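Local coordinates for N5-Carboxyaminoimidazole ribonucleotide synthetase (Staphylococcus aureus subsp. aureus, PDB 3ORQ), which catalyses the ATP-dependent conversion of 5-aminoimidazole ribonucleotide and bicarbonate to N5-carboxyaminoimidazole ribonucleotide, at residues Ala86-Leu89 with Lys90-Cys93; Gln103-Gln106 with Leu107-Arg111; His294-Val298 with Thr299-Leu303. All coordinates share one frame; numbering follows the deposited sequence.

Interaction 1 (Ala86-Leu89 with Lys90-Cys93); sequences AQQL and KLLC
Lys90 N donates to Ala86 O at 2.9 Å, the first of four successive bonds that tie 86-89 to 90-93. The next, from Leu91 N to Gln87 O, is weak: it is nearly straight (178°) but stretched to 3.4 Å. Leu92 N to Gln88 O follows at 3.1 Å. The last, Cys93 N to Leu89 O, is 2.8 Å long. Each of the four carbonyls thus receives the amide four residues on. Cys93 SG also comes within 3.2 Å of Leu89 O. It is placed there by a chi1 of -71°, which sets the sulfur beside its own backbone N and over the preceding turn. The same sulfur lies 4.4 Å from Leu89 CG, an apolar contact.

A bend at chi2 (-58°) swings the Gln87 amide forward along the helix, towards Leu91. NE2 ends 4.1 Å from Leu91 CG, the two side chains crossing at a slant. Two polar ends have partners outside the segments. Gln88 NE2 makes a weak hydrogen bond to Glu64, and Lys90 NZ forms a salt bridge with Glu94, one turn further on. At the start of the helix, Ser85 OG is hydrogen-bonded to Gln88 N. Leu89 and Leu92 are buried; Leu92 packs on Leu67 of helix 64-73. The i to i+4 bonding is that of a regular alpha-helix, here helix 86-95 of the preATP-grasp domain, with one buried side and one more exposed.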
ATOM      1  N   ALA A  86      14.556  20.667  18.798  1.00 28.00           N
ATOM      2  CA  ALA A  86      14.051  21.824  18.101  1.00 26.77           C
ATOM      3  C   ALA A  86      15.178  22.703  17.579  1.00 25.61           C
ATOM      4  O   ALA A  86      15.060  23.299  16.494  1.00 23.53           O
ATOM      5  CB  ALA A  86      13.171  22.646  19.035  1.00 28.41           C
ATOM      6  N   GLN A  87      16.253  22.794  18.363  1.00 23.72           N
ATOM      7  CA  GLN A  87      17.391  23.608  17.994  1.00 23.45           C
ATOM      8  C   GLN A  87      18.107  23.059  16.756  1.00 21.80           C
ATOM      9  O   GLN A  87      18.504  23.824  15.894  1.00 20.54           O
ATOM     10  CB  GLN A  87      18.365  23.753  19.175  1.00 25.55           C
ATOM     11  CG  GLN A  87      18.993  25.151  19.282  1.00 31.78           C
ATOM     12  CD  GLN A  87      19.770  25.566  18.021  1.00 38.31           C
ATOM     13  OE1 GLN A  87      19.363  26.496  17.284  1.00 37.66           O
ATOM     14  NE2 GLN A  87      20.883  24.862  17.757  1.00 39.84           N
ATOM     15  N   GLN A  88      18.254  21.736  16.664  1.00 20.99           N
ATOM     16  CA  GLN A  88      18.894  21.129  15.505  1.00 19.83           C
ATOM     17  C   GLN A  88      18.014  21.329  14.254  1.00 16.88           C
ATOM     18  O   GLN A  88      18.507  21.618  13.167  1.00 14.97           O
ATOM     19  CB  GLN A  88      19.145  19.632  15.736  1.00 20.62           C
ATOM     20  CG  GLN A  88      20.491  19.305  16.379  1.00 27.51           C
ATOM     21  CD  GLN A  88      21.672  19.918  15.632  1.00 31.10           C
ATOM     22  OE1 GLN A  88      21.961  19.550  14.496  1.00 31.59           O
ATOM     23  NE2 GLN A  88      22.353  20.865  16.273  1.00 34.37           N
ATOM     24  N   LEU A  89      16.713  21.145  14.441  1.00 13.11           N
ATOM     25  CA  LEU A  89      15.757  21.172  13.371  1.00 10.80           C
ATOM     26  C   LEU A  89      15.620  22.612  12.822  1.00 11.61           C
ATOM     27  O   LEU A  89      15.472  22.804  11.620  1.00  8.74           O
ATOM     28  CB  LEU A  89      14.427  20.639  13.889  1.00  9.11           C
ATOM     29  CG  LEU A  89      13.232  20.512  12.945  1.00 10.81           C
ATOM     30  CD1 LEU A  89      13.596  19.594  11.760  1.00 11.77           C
ATOM     31  CD2 LEU A  89      12.008  19.974  13.698  1.00  7.94           C
ATOM     32  N   LYS A  90      15.705  23.614  13.705  1.00 11.81           N
ATOM     33  CA  LYS A  90      15.699  25.021  13.265  1.00 11.52           C
ATOM     34  C   LYS A  90      16.876  25.303  12.321  1.00 11.34           C
ATOM     35  O   LYS A  90      16.677  25.787  11.230  1.00 11.79           O
ATOM     36  CB  LYS A  90      15.643  26.010  14.457  1.00 10.69           C
ATOM     37  CG  LYS A  90      15.721  27.474  14.051  1.00 10.80           C
ATOM     38  CD  LYS A  90      15.497  28.428  15.221  1.00 16.75           C
ATOM     39  CE  LYS A  90      15.670  29.919  14.792  1.00 18.16           C
ATOM     40  NZ  LYS A  90      17.111  30.241  14.492  1.00 19.30           N
ATOM     41  N   LEU A  91      18.087  24.949  12.735  1.00 12.93           N
ATOM     42  CA  LEU A  91      19.240  24.994  11.844  1.00 14.94           C
ATOM     43  C   LEU A  91      19.008  24.334  10.472  1.00 14.69           C
ATOM     44  O   LEU A  91      19.420  24.865   9.470  1.00 15.71           O
ATOM     45  CB  LEU A  91      20.437  24.315  12.493  1.00 14.40           C
ATOM     46  CG  LEU A  91      21.073  25.086  13.641  1.00 18.65           C
ATOM     47  CD1 LEU A  91      22.462  24.489  13.899  1.00 17.79           C
ATOM     48  CD2 LEU A  91      21.124  26.626  13.364  1.00 18.81           C
ATOM     49  N   LEU A  92      18.356  23.181  10.450  1.00 14.32           N
ATOM     50  CA  LEU A  92      18.092  22.443   9.219  1.00 14.29           C
ATOM     51  C   LEU A  92      17.025  23.112   8.340  1.00 14.28           C
ATOM     52  O   LEU A  92      17.174  23.131   7.133  1.00 13.06           O
ATOM     53  CB  LEU A  92      17.641  21.027   9.541  1.00 15.86           C
ATOM     54  CG  LEU A  92      18.653  19.925   9.823  1.00 20.63           C
ATOM     55  CD1 LEU A  92      17.867  18.626  10.017  1.00 21.23           C
ATOM     56  CD2 LEU A  92      19.725  19.753   8.707  1.00 20.78           C
ATOM     57  N   CYS A  93      15.972  23.664   8.956  1.00 14.14           N
ATOM     58  CA  CYS A  93      14.914  24.361   8.234  1.00 15.14           C
ATOM     59  C   CYS A  93      15.500  25.532   7.532  1.00 14.54           C
ATOM     60  O   CYS A  93      15.025  25.911   6.467  1.00 13.74           O
ATOM     61  CB  CYS A  93      13.855  24.929   9.180  1.00 16.68           C
ATOM     62  SG  CYS A  93      12.875  23.698   9.887  1.00 23.27           S
TER

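Interaction 2 (Gln103-Gln106 with Leu107-Arg111); sequences QAIQ and LLQDR. With ADP (adenosine-5'-diphosphate), chain D.
Leu107 N donates to Gln103 O, 3.1 Å away. Leu107 CB rests on the same oxygen at 3.2 Å. Its side chain goes on to pack against Thr113 and Thr117 of the next helix. Gln103 turns its own polar end elsewhere: OE1 accepts from His249 N.

Leu108 N bonds to Ala104 O at 2.9 Å. Leu108 CG lies 3.2 Å from that oxygen, because chi1 (-54°) sets CG beside the backbone N and back over the preceding turn. The leucine is buried, with Phe250 and Glu114 against it. Gln109 N reaches Ile105 O at 3.0 Å, but the bond is bent to 131° and weak. The Gln109 side chain crosses that of Ile105, with CG 4.0 Å from Ile105 CG2. These i to i+4 bonds belong to helix 103-109, a short helix of the preATP-grasp part of the chain, followed at once by helix 111-120.

Asp110 breaks the helical run and is the N-cap of helix 111-120. Its OD1 takes the amide of Leu112 and a salt bridge from Arg153, while OD2 is hydrogen-bonded to Thr113 OG1. Arg111 then extends from CG to NE into the nucleotide pocket. Its NH2 donates to ADP O1B at 3.1 Å and 159°, with the phosphate at the edge of the guanidinium. Arg111 NE makes a weak bond to Thr152 O.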
ATOM      1  N   GLN A 103       8.492  24.801  14.674  1.00  9.15           N
ATOM      2  CA  GLN A 103       7.606  25.270  15.741  1.00 12.10           C
ATOM      3  C   GLN A 103       6.769  24.125  16.313  1.00 11.88           C
ATOM      4  O   GLN A 103       6.605  24.015  17.528  1.00 11.70           O
ATOM      5  CB  GLN A 103       6.691  26.406  15.240  1.00 11.63           C
ATOM      6  CG  GLN A 103       5.778  26.973  16.316  1.00 13.99           C
ATOM      7  CD  GLN A 103       4.604  27.765  15.748  1.00 14.77           C
ATOM      8  OE1 GLN A 103       4.117  27.455  14.666  1.00 16.02           O
ATOM      9  NE2 GLN A 103       4.117  28.765  16.501  1.00 10.81           N
ATOM     10  N   ALA A 104       6.197  23.308  15.429  1.00 11.67           N
ATOM     11  CA  ALA A 104       5.331  22.231  15.875  1.00 12.43           C
ATOM     12  C   ALA A 104       6.119  21.386  16.851  1.00 14.22           C
ATOM     13  O   ALA A 104       5.683  21.163  17.982  1.00 16.84           O
ATOM     14  CB  ALA A 104       4.846  21.389  14.695  1.00 12.63           C
ATOM     15  N   ILE A 105       7.303  20.948  16.424  1.00 15.16           N
ATOM     16  CA  ILE A 105       8.142  20.090  17.237  1.00 17.39           C
ATOM     17  C   ILE A 105       8.540  20.739  18.525  1.00 18.50           C
ATOM     18  O   ILE A 105       8.348  20.138  19.559  1.00 20.43           O
ATOM     19  CB  ILE A 105       9.415  19.648  16.510  1.00 17.36           C
ATOM     20  CG1 ILE A 105       9.077  18.660  15.393  1.00 16.96           C
ATOM     21  CG2 ILE A 105      10.399  19.042  17.508  1.00 16.43           C
ATOM     22  CD1 ILE A 105       8.721  17.237  15.845  1.00 19.65           C
ATOM     23  N   GLN A 106       9.104  21.946  18.466  1.00 19.29           N
ATOM     24  CA  GLN A 106       9.559  22.668  19.667  1.00 21.47           C
ATOM     25  C   GLN A 106       8.494  22.675  20.755  1.00 22.48           C
ATOM     26  O   GLN A 106       8.743  22.405  21.928  1.00 24.50           O
ATOM     27  CB  GLN A 106       9.912  24.125  19.308  1.00 21.39           C
ATOM     28  CG  GLN A 106      10.195  25.063  20.514  1.00 24.22           C
ATOM     29  CD  GLN A 106      10.122  26.568  20.150  1.00 27.66           C
ATOM     30  OE1 GLN A 106      10.239  26.961  18.978  1.00 29.67           O
ATOM     31  NE2 GLN A 106       9.924  27.405  21.162  1.00 26.72           N
ATOM     32  N   LEU A 107       7.290  23.009  20.327  1.00 22.38           N
ATOM     33  CA  LEU A 107       6.227  23.362  21.211  1.00 21.68           C
ATOM     34  C   LEU A 107       5.518  22.098  21.713  1.00 21.29           C
ATOM     35  O   LEU A 107       5.138  22.025  22.880  1.00 19.55           O
ATOM     36  CB  LEU A 107       5.320  24.288  20.437  1.00 22.60           C
ATOM     37  CG  LEU A 107       4.182  25.008  21.098  1.00 30.17           C
ATOM     38  CD1 LEU A 107       3.707  26.134  20.173  1.00 30.00           C
ATOM     39  CD2 LEU A 107       3.090  23.965  21.351  1.00 34.26           C
ATOM     40  N   LEU A 108       5.390  21.079  20.853  1.00 20.71           N
ATOM     41  CA  LEU A 108       4.731  19.841  21.258  1.00 20.96           C
ATOM     42  C   LEU A 108       5.609  18.801  21.956  1.00 22.12           C
ATOM     43  O   LEU A 108       5.092  17.816  22.446  1.00 23.21           O
ATOM     44  CB  LEU A 108       3.964  19.208  20.086  1.00 19.81           C
ATOM     45  CG  LEU A 108       2.981  20.194  19.440  1.00 19.31           C
ATOM     46  CD1 LEU A 108       2.460  19.653  18.118  1.00 17.06           C
ATOM     47  CD2 LEU A 108       1.856  20.632  20.404  1.00 16.74           C
ATOM     48  N   GLN A 109       6.923  19.024  21.989  1.00 24.33           N
ATOM     49  CA  GLN A 109       7.885  18.128  22.655  1.00 26.57           C
ATOM     50  C   GLN A 109       7.627  18.125  24.143  1.00 26.74           C
ATOM     51  O   GLN A 109       7.764  17.112  24.831  1.00 26.45           O
ATOM     52  CB  GLN A 109       9.303  18.669  22.489  1.00 27.63           C
ATOM     53  CG  GLN A 109      10.087  18.089  21.374  1.00 29.67           C
ATOM     54  CD  GLN A 109      11.445  18.744  21.236  1.00 34.14           C
ATOM     55  OE1 GLN A 109      12.348  18.170  20.617  1.00 37.25           O
ATOM     56  NE2 GLN A 109      11.603  19.955  21.795  1.00 34.93           N
ATOM     57  N   ASP A 110       7.293  19.302  24.635  1.00 26.70           N
ATOM     58  CA  ASP A 110       7.217  19.537  26.059  1.00 27.75           C
ATOM     59  C   ASP A 110       5.750  19.743  26.479  1.00 27.03           C
ATOM     60  O   ASP A 110       5.121  20.706  26.059  1.00 27.11           O
ATOM     61  CB  ASP A 110       8.111  20.728  26.384  1.00 27.74           C
ATOM     62  CG  ASP A 110       7.786  21.367  27.696  1.00 30.53           C
ATOM     63  OD1 ASP A 110       7.260  20.676  28.600  1.00 30.64           O
ATOM     64  OD2 ASP A 110       8.071  22.579  27.813  1.00 32.00           O
ATOM     65  N   ARG A 111       5.229  18.818  27.290  1.00 26.55           N
ATOM     66  CA  ARG A 111       3.848  18.842  27.805  1.00 26.63           C
ATOM     67  C   ARG A 111       3.381  20.182  28.365  1.00 26.35           C
ATOM     68  O   ARG A 111       2.238  20.569  28.152  1.00 25.67           O
ATOM     69  CB  ARG A 111       3.653  17.782  28.891  1.00 27.96           C
ATOM     70  CG  ARG A 111       3.765  16.348  28.401  1.00 28.88           C
ATOM     71  CD  ARG A 111       3.041  15.439  29.345  1.00 27.55           C
ATOM     72  NE  ARG A 111       3.272  14.030  29.051  1.00 27.49           N
ATOM     73  CZ  ARG A 111       2.507  13.288  28.260  1.00 24.56           C
ATOM     74  NH1 ARG A 111       1.474  13.831  27.648  1.00 21.62           N
ATOM     75  NH2 ARG A 111       2.791  12.004  28.067  1.00 25.67           N
TER
HETATM   76  PB  ADP D 376       0.854   9.352  26.203  1.00 59.68           P
HETATM   77  O1B ADP D 376       1.348  10.653  25.626  1.00 61.31           O
HETATM   78  O2B ADP D 376      -0.052   8.487  25.372  1.00 59.04           O
HETATM   79  O3B ADP D 376       1.970   8.580  26.852  1.00 68.35           O
HETATM   80  PA  ADP D 376      -1.422  10.567  27.400  1.00 65.60           P
HETATM   81  O1A ADP D 376      -1.228  11.871  28.134  1.00 65.52           O
HETATM   82  O2A ADP D 376      -1.935  10.604  25.983  1.00 66.43           O
HETATM   83  O3A ADP D 376      -0.047   9.720  27.485  1.00 69.90           O
HETATM   84  O5' ADP D 376      -2.395   9.595  28.229  1.00 61.87           O
HETATM   85  C5' ADP D 376      -2.533   8.223  27.900  1.00 59.69           C
HETATM   86  C4' ADP D 376      -3.883   7.738  28.397  1.00 61.94           C
HETATM   87  O4' ADP D 376      -4.008   7.929  29.831  1.00 62.13           O
HETATM   88  C3' ADP D 376      -5.058   8.491  27.767  1.00 61.80           C
HETATM   89  O3' ADP D 376      -5.502   7.944  26.520  1.00 63.69           O
HETATM   90  C2' ADP D 376      -6.130   8.365  28.838  1.00 59.11           C
HETATM   91  O2' ADP D 376      -6.901   7.195  28.633  1.00 54.48           O
HETATM   92  C1' ADP D 376      -5.362   8.284  30.152  1.00 58.57           C
HETATM   93  N9  ADP D 376      -5.372   9.671  30.666  1.00 55.95           N
HETATM   94  C8  ADP D 376      -4.395  10.582  30.468  1.00 54.27           C
HETATM   95  N7  ADP D 376      -4.707  11.780  31.022  1.00 53.00           N
HETATM   96  C5  ADP D 376      -5.919  11.610  31.607  1.00 53.77           C
HETATM   97  C6  ADP D 376      -6.832  12.479  32.394  1.00 52.32           C
HETATM   98  N6  ADP D 376      -6.477  13.770  32.638  1.00 48.05           N
HETATM   99  N1  ADP D 376      -8.001  11.937  32.809  1.00 52.71           N
HETATM  100  C2  ADP D 376      -8.345  10.653  32.543  1.00 54.80           C
HETATM  101  N3  ADP D 376      -7.565   9.802  31.834  1.00 55.38           N
HETATM  102  C4  ADP D 376      -6.362  10.230  31.358  1.00 53.52           C

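Interaction 3 (His294-Val298 with Thr299-Leu303)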
ATOM      1  N   HIS A 294       0.217  12.555   3.682  1.00  2.00           N
ATOM      2  CA  HIS A 294       1.404  13.155   4.257  1.00  2.65           C
ATOM      3  C   HIS A 294       2.405  13.484   3.161  1.00  2.00           C
ATOM      4  O   HIS A 294       2.972  14.592   3.130  1.00  2.74           O
ATOM      5  CB  HIS A 294       2.058  12.225   5.285  1.00  2.00           C
ATOM      6  CG  HIS A 294       3.166  12.881   6.058  1.00  2.22           C
ATOM      7  ND1 HIS A 294       2.928  13.723   7.122  1.00  3.00           N
ATOM      8  CD2 HIS A 294       4.511  12.830   5.922  1.00  2.00           C
ATOM      9  CE1 HIS A 294       4.071  14.139   7.630  1.00  2.00           C
ATOM     10  NE2 HIS A 294       5.051  13.634   6.908  1.00  2.00           N
ATOM     11  N   ILE A 295       2.611  12.539   2.243  1.00  2.00           N
ATOM     12  CA  ILE A 295       3.560  12.730   1.129  1.00  2.00           C
ATOM     13  C   ILE A 295       3.059  13.798   0.162  1.00  2.00           C
ATOM     14  O   ILE A 295       3.846  14.625  -0.358  1.00  2.00           O
ATOM     15  CB  ILE A 295       3.725  11.419   0.333  1.00  2.00           C
ATOM     16  CG1 ILE A 295       4.193  10.294   1.265  1.00  2.00           C
ATOM     17  CG2 ILE A 295       4.724  11.631  -0.856  1.00  2.00           C
ATOM     18  CD1 ILE A 295       5.458  10.655   2.151  1.00  2.00           C
ATOM     19  N   LEU A 296       1.758  13.775  -0.111  1.00  2.00           N
ATOM     20  CA  LEU A 296       1.172  14.772  -1.004  1.00  2.00           C
ATOM     21  C   LEU A 296       1.458  16.170  -0.460  1.00  2.00           C
ATOM     22  O   LEU A 296       1.909  17.045  -1.200  1.00  2.00           O
ATOM     23  CB  LEU A 296      -0.352  14.551  -1.167  1.00  2.00           C
ATOM     24  CG  LEU A 296      -0.813  13.407  -2.075  1.00  2.00           C
ATOM     25  CD1 LEU A 296      -2.311  13.305  -1.954  1.00  2.00           C
ATOM     26  CD2 LEU A 296      -0.345  13.604  -3.568  1.00  2.00           C
ATOM     27  N   ALA A 297       1.192  16.334   0.830  1.00  2.00           N
ATOM     28  CA  ALA A 297       1.344  17.606   1.546  1.00  2.00           C
ATOM     29  C   ALA A 297       2.771  18.114   1.507  1.00  2.00           C
ATOM     30  O   ALA A 297       3.088  19.199   1.043  1.00  3.42           O
ATOM     31  CB  ALA A 297       0.914  17.409   2.989  1.00  2.00           C
ATOM     32  N   VAL A 298       3.649  17.259   1.970  1.00  2.34           N
ATOM     33  CA  VAL A 298       5.042  17.594   2.160  1.00  2.07           C
ATOM     34  C   VAL A 298       5.734  17.863   0.827  1.00  4.85           C
ATOM     35  O   VAL A 298       6.682  18.677   0.768  1.00  6.03           O
ATOM     36  CB  VAL A 298       5.616  16.435   3.016  1.00  4.84           C
ATOM     37  CG1 VAL A 298       6.773  15.676   2.398  1.00  2.00           C
ATOM     38  CG2 VAL A 298       5.703  16.836   4.467  1.00  2.00           C
ATOM     39  N   THR A 299       5.282  17.200  -0.253  1.00  2.37           N
ATOM     40  CA  THR A 299       5.882  17.431  -1.580  1.00  2.00           C
ATOM     41  C   THR A 299       5.159  18.580  -2.284  1.00  2.56           C
ATOM     42  O   THR A 299       5.464  18.905  -3.446  1.00  2.00           O
ATOM     43  CB  THR A 299       5.851  16.161  -2.486  1.00  3.42           C
ATOM     44  OG1 THR A 299       4.481  15.710  -2.656  1.00  2.00           O
ATOM     45  CG2 THR A 299       6.708  15.005  -1.856  1.00  2.00           C
ATOM     46  N   GLY A 300       4.207  19.194  -1.576  1.00  2.08           N
ATOM     47  CA  GLY A 300       3.570  20.440  -2.043  1.00  3.76           C
ATOM     48  C   GLY A 300       2.483  20.218  -3.108  1.00  5.49           C
ATOM     49  O   GLY A 300       2.180  21.142  -3.844  1.00  4.84           O
ATOM     50  N   GLN A 301       1.912  19.002  -3.176  1.00  4.02           N
ATOM     51  CA  GLN A 301       0.834  18.697  -4.129  1.00  5.98           C
ATOM     52  C   GLN A 301      -0.518  19.149  -3.579  1.00  5.00           C
ATOM     53  O   GLN A 301      -0.647  19.432  -2.398  1.00  8.33           O
ATOM     54  CB  GLN A 301       0.756  17.190  -4.407  1.00  5.34           C
ATOM     55  CG  GLN A 301       2.131  16.467  -4.708  1.00  4.99           C
ATOM     56  CD  GLN A 301       2.759  16.972  -5.927  1.00  9.78           C
ATOM     57  OE1 GLN A 301       2.233  16.797  -7.024  1.00 16.71           O
ATOM     58  NE2 GLN A 301       3.891  17.644  -5.772  1.00 15.55           N
ATOM     59  N   SER A 302      -1.526  19.192  -4.427  1.00  2.69           N
ATOM     60  CA  SER A 302      -2.907  19.375  -3.946  1.00  3.76           C
ATOM     61  C   SER A 302      -3.365  18.181  -3.135  1.00  4.70           C
ATOM     62  O   SER A 302      -2.949  17.027  -3.430  1.00  4.40           O
ATOM     63  CB  SER A 302      -3.895  19.611  -5.086  1.00  2.00           C
ATOM     64  OG  SER A 302      -3.512  20.782  -5.794  1.00  7.94           O
ATOM     65  N   LEU A 303      -4.202  18.466  -2.115  1.00  2.54           N
ATOM     66  CA  LEU A 303      -4.727  17.444  -1.215  1.00  2.37           C
ATOM     67  C   LEU A 303      -6.142  17.210  -1.649  1.00  3.22           C
ATOM     68  O   LEU A 303      -6.765  18.107  -2.155  1.00  2.00           O
ATOM     69  CB  LEU A 303      -4.764  17.949   0.255  1.00  2.72           C
ATOM     70  CG  LEU A 303      -3.373  18.164   0.868  1.00  4.68           C
ATOM     71  CD1 LEU A 303      -3.412  18.696   2.290  1.00  2.00           C
ATOM     72  CD2 LEU A 303      -2.649  16.832   0.852  1.00  7.18           C
TER
HETATM   73  O   HOH W   1       0.912  20.458  -0.318  1.00  2.98           O
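Ile295 O takes two hydrogen bonds from Thr299, one from the side chain and one from the backbone. Thr299 OG1 donates at 2.6 Å and Thr299 N at 3.0 Å. They approach from opposite faces of the carbonyl plane. The hydroxyl can reach back because chi1 is 58°, which places OG1 between the backbone N and the carbonyl carbon.

The backbone bonds that follow close the helix. Gln301 N donates to Leu296 O at 2.8 Å. Gly300 N donates to Ala297 O, also at 2.8 Å, but from well above the carbonyl plane. Gly300 has a positive phi of 79°, a backbone angle that glycine adopts readily. With these two bonds back into the last turn it forms a Schellman motif.

Two further polar links join the turn. Gln301 bends at chi2, and its NE2 donates to Thr299 O at 3.1 Å, close to the plane of its own amide. One water donates to both Ala297 O and Gln301 O, bridging the helix end and the segment that leaves it.

The apolar contacts come from Leu296, Ala297, Ile295 and Leu303. Leu296 CD2 meets Gln301 CB at 3.8 Å, the two side chains crossing at about a right angle. Leu303 turns its CD2 back to the helix and touches Leu296 CB at 3.8 Å. The same methyl also packs on Ala297 CB. Ile295 CG2 and Thr299 CG2 are 4.0 Å apart, where the two side chains cross at a slant.

The motif ends helix 290-298 and starts the loop to strand 313-319. At the dimer interface, Leu296 packs on Pro334 of the second subunit. Ile295 and Thr299 pack on Ile15 of strand 14-18, Ile295 also on Ser30 of helix 22-33, while Ala297 and Leu303 touch Thr200 of strand 191-201.

The three contacts follow in series along the chain. Interactions 1 and 2 lie on consecutive helices, 86-95 and 103-109, with centres 13 Å apart. The helices touch: Ala86 CB meets Gln106 CB, and Leu89 CD2 meets Ile105 CG1, both at 3.6 Å. Both belong to the preATP-grasp part of the chain, and the second runs on to Arg111 at the ADP. Interaction 3 comes much later, at the end of helix 290-298. Its centre is about 22 Å from the centre of each of the others, and it touches neither. The end of that helix returns to the N-terminal parallel sheet, and a late part of the chain thereby packs on the domain that carries interactions 1 and 2.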